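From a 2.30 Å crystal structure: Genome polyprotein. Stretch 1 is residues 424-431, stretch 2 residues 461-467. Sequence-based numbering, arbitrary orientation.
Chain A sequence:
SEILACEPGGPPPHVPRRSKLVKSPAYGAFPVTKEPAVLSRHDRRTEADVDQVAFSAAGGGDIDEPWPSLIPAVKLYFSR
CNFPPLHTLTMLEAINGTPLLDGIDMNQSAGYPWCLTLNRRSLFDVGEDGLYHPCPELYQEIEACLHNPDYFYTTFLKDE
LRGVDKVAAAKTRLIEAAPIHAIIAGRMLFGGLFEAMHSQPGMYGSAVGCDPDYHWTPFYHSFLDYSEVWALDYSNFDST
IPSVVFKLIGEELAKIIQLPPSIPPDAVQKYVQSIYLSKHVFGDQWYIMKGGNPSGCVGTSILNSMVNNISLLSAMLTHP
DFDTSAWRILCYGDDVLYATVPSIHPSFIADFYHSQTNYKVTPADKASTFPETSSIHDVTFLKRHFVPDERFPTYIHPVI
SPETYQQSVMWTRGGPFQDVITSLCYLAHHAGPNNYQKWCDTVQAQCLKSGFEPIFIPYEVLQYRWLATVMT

Stretch 1, residues 424-431: LCYLAHHA
Stretch 2, residues 461-467: VLQYRWL

This is a small, mainly nonpolar and aromatic contact between a stretch of helix and 3-10 turn and a second helix, with one water linking the two stretches and no direct hydrogen bond between them. It buries 291 Å², both sides summed.

Residues 424-428 are helical, with phi between -59° and -93° and psi between -23° and -38°. Ala428 N and Leu427 N both bond to Leu424 O at 3.0 Å. His429 N to Cys425 O is weak, at 3.3 Å. Residues 429-431 form the 3-10 segment, where psi rises from -22° to -4° and Ala431 N bonds to Ala428 O at 3.2 Å. Residues 461-467 are regular helix. Arg465 N to Val461 O, Trp466 N to Leu462 O and Leu467 N to Gln463 O are each 3.0 Å.

The closest CA pair is His429 CA and Leu462 CA, 7.0 Å apart. The CA-to-CB bonds of both point toward the other stretch. Leu462 has the largest covered area, 99 Å². Its chi1 is m (-64°) and its chi2 is t (167°). Leu462 CD1 then lies 3.6 Å from Cys425 O, 4.2 Å from Cys425 CB and 3.6 Å from His429 CB. Leu462 CD2 lies 3.7 Å from Tyr426 CD2. Cys425 has chi1 -70° and Tyr426 has chi1 -64°, both m. The CA-to-CB bond of Tyr426 points sideways, but the end of its side chain comes nearer.

His429 has chi1 p (81°) and chi2 87°. Its ring presents a face to Leu462 CB, which sits 3.6 Å from the ring centroid and 10° off the normal. This is a CH-pi contact. Trp466 CB lies at the edge of the same ring, 4.4 Å from His429 CE1.

Water 1 bridges His429 and Gln463. The O atom of water 1 is hydrogen-bonded to His429 ND1 at 2.6 Å, and the water donates from that O to Gln463 OE1 at 2.7 Å and to His429 O at 3.3 Å. Gln463 has chi1 t (173°), chi2 p (70°) and chi3 -4°, which brings its amide end nearer to stretch 1.

His430, with chi1 m (-75°) and chi2 -61°, turns its ring edge to the face of Trp466. The His430 ring and the Trp466 five-membered ring have centroids 4.8 Å apart and planes at 79°. The closest atoms are His430 CE1 and Trp466 CD1, at 3.5 Å. Trp466 has chi1 t (177°) and chi2 75°. The ring nitrogens of both residues are hydrogen-bonded elsewhere in the structure.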

# COMPACT_ATOMS: atom_id res chain seq x y z
N LEU A 424 19.08 -4.97 1.58
CA LEU A 424 18.58 -6.30 1.89
C LEU A 424 19.14 -6.85 3.20
O LEU A 424 18.50 -7.70 3.83
CB LEU A 424 18.90 -7.26 0.74
CG LEU A 424 18.20 -6.93 -0.58
CD1 LEU A 424 18.66 -7.85 -1.69
CD2 LEU A 424 16.68 -6.97 -0.45
N CYS A 425 20.31 -6.37 3.63
CA CYS A 425 20.83 -6.74 4.94
C CYS A 425 19.86 -6.34 6.04
O CYS A 425 19.72 -7.05 7.05
CB CYS A 425 22.19 -6.10 5.16
SG CYS A 425 23.50 -6.79 4.13
N TYR A 426 19.18 -5.20 5.88
CA TYR A 426 18.22 -4.74 6.87
C TYR A 426 17.04 -5.69 7.01
O TYR A 426 16.38 -5.69 8.05
CB TYR A 426 17.72 -3.34 6.52
CG TYR A 426 18.79 -2.28 6.54
CD1 TYR A 426 19.08 -1.54 5.41
CD2 TYR A 426 19.50 -2.01 7.71
CE1 TYR A 426 20.06 -0.57 5.42
CE2 TYR A 426 20.49 -1.03 7.73
CZ TYR A 426 20.76 -0.31 6.58
OH TYR A 426 21.74 0.66 6.59
N LEU A 427 16.76 -6.49 5.98
CA LEU A 427 15.66 -7.45 6.02
C LEU A 427 16.11 -8.82 6.48
O LEU A 427 15.39 -9.49 7.23
CB LEU A 427 15.01 -7.55 4.63
CG LEU A 427 14.49 -6.26 4.01
CD1 LEU A 427 13.95 -6.51 2.61
CD2 LEU A 427 13.43 -5.63 4.89
N ALA A 428 17.30 -9.25 6.06
CA ALA A 428 17.74 -10.64 6.20
C ALA A 428 18.29 -10.98 7.58
O ALA A 428 18.19 -12.14 8.00
CB ALA A 428 18.79 -10.96 5.14
N HIS A 429 18.88 -10.02 8.30
CA HIS A 429 19.53 -10.35 9.57
C HIS A 429 18.54 -10.83 10.62
O HIS A 429 18.96 -11.53 11.56
CB HIS A 429 20.31 -9.15 10.10
CG HIS A 429 19.46 -8.14 10.81
ND1 HIS A 429 19.17 -8.22 12.15
CD2 HIS A 429 18.84 -7.02 10.35
CE1 HIS A 429 18.40 -7.20 12.49
NE2 HIS A 429 18.19 -6.46 11.42
N HIS A 430 17.26 -10.49 10.50
CA HIS A 430 16.25 -10.91 11.46
C HIS A 430 16.03 -12.42 11.48
O HIS A 430 15.41 -12.92 12.42
CB HIS A 430 14.92 -10.21 11.18
CG HIS A 430 14.90 -8.77 11.58
ND1 HIS A 430 15.08 -8.36 12.89
CD2 HIS A 430 14.72 -7.64 10.86
CE1 HIS A 430 15.01 -7.04 12.95
NE2 HIS A 430 14.80 -6.58 11.73
N ALA A 431 16.52 -13.15 10.48
CA ALA A 431 16.38 -14.60 10.44
C ALA A 431 17.31 -15.31 11.41
O ALA A 431 17.24 -16.54 11.52
CB ALA A 431 16.64 -15.11 9.02
N VAL A 461 26.24 -5.18 14.23
CA VAL A 461 25.76 -3.82 14.00
C VAL A 461 24.25 -3.80 13.85
O VAL A 461 23.55 -2.97 14.43
CB VAL A 461 26.46 -3.20 12.78
CG1 VAL A 461 25.77 -1.91 12.36
CG2 VAL A 461 27.94 -2.96 13.06
N LEU A 462 23.71 -4.73 13.05
CA LEU A 462 22.28 -4.75 12.80
C LEU A 462 21.50 -5.12 14.05
O LEU A 462 20.47 -4.52 14.36
CB LEU A 462 21.95 -5.70 11.65
CG LEU A 462 22.54 -5.29 10.30
CD1 LEU A 462 22.47 -6.42 9.29
CD2 LEU A 462 21.85 -4.04 9.77
N GLN A 463 21.99 -6.12 14.80
CA GLN A 463 21.27 -6.55 15.99
C GLN A 463 21.34 -5.50 17.09
O GLN A 463 20.35 -5.26 17.78
CB GLN A 463 21.82 -7.89 16.49
CG GLN A 463 21.25 -8.35 17.83
CD GLN A 463 19.79 -8.77 17.77
OE1 GLN A 463 19.14 -8.66 16.72
NE2 GLN A 463 19.26 -9.25 18.89
N TYR A 464 22.50 -4.85 17.26
CA TYR A 464 22.60 -3.79 18.25
C TYR A 464 21.64 -2.65 17.93
O TYR A 464 20.89 -2.18 18.79
CB TYR A 464 24.02 -3.25 18.35
CG TYR A 464 24.05 -1.89 19.02
CD1 TYR A 464 23.89 -1.78 20.40
CD2 TYR A 464 24.18 -0.73 18.28
CE1 TYR A 464 23.89 -0.55 21.02
CE2 TYR A 464 24.17 0.51 18.89
CZ TYR A 464 24.03 0.60 20.26
OH TYR A 464 24.02 1.83 20.87
N ARG A 465 21.66 -2.18 16.68
CA ARG A 465 20.83 -1.04 16.31
C ARG A 465 19.34 -1.38 16.38
O ARG A 465 18.53 -0.51 16.70
CB ARG A 465 21.21 -0.53 14.92
CG ARG A 465 22.39 0.43 14.95
CD ARG A 465 22.61 1.13 13.63
NE ARG A 465 21.53 2.05 13.28
CZ ARG A 465 21.35 3.25 13.84
NH1 ARG A 465 20.34 4.01 13.45
NH2 ARG A 465 22.17 3.68 14.78
N TRP A 466 18.97 -2.64 16.11
CA TRP A 466 17.57 -3.03 16.28
C TRP A 466 17.16 -2.98 17.74
O TRP A 466 16.12 -2.41 18.08
CB TRP A 466 17.34 -4.43 15.72
CG TRP A 466 15.93 -4.90 15.94
CD1 TRP A 466 14.81 -4.49 15.27
CD2 TRP A 466 15.48 -5.85 16.92
NE1 TRP A 466 13.70 -5.13 15.76
CE2 TRP A 466 14.08 -5.97 16.78
CE3 TRP A 466 16.12 -6.61 17.91
CZ2 TRP A 466 13.32 -6.82 17.57
CZ3 TRP A 466 15.36 -7.45 18.70
CH2 TRP A 466 13.97 -7.55 18.53
N LEU A 467 17.97 -3.57 18.62
CA LEU A 467 17.67 -3.54 20.05
C LEU A 467 17.59 -2.11 20.56
O LEU A 467 16.77 -1.79 21.42
CB LEU A 467 18.72 -4.33 20.83
CG LEU A 467 18.65 -5.86 20.74
CD1 LEU A 467 19.91 -6.48 21.33
CD2 LEU A 467 17.41 -6.37 21.45
O HOH W 1 18.61 -9.69 14.23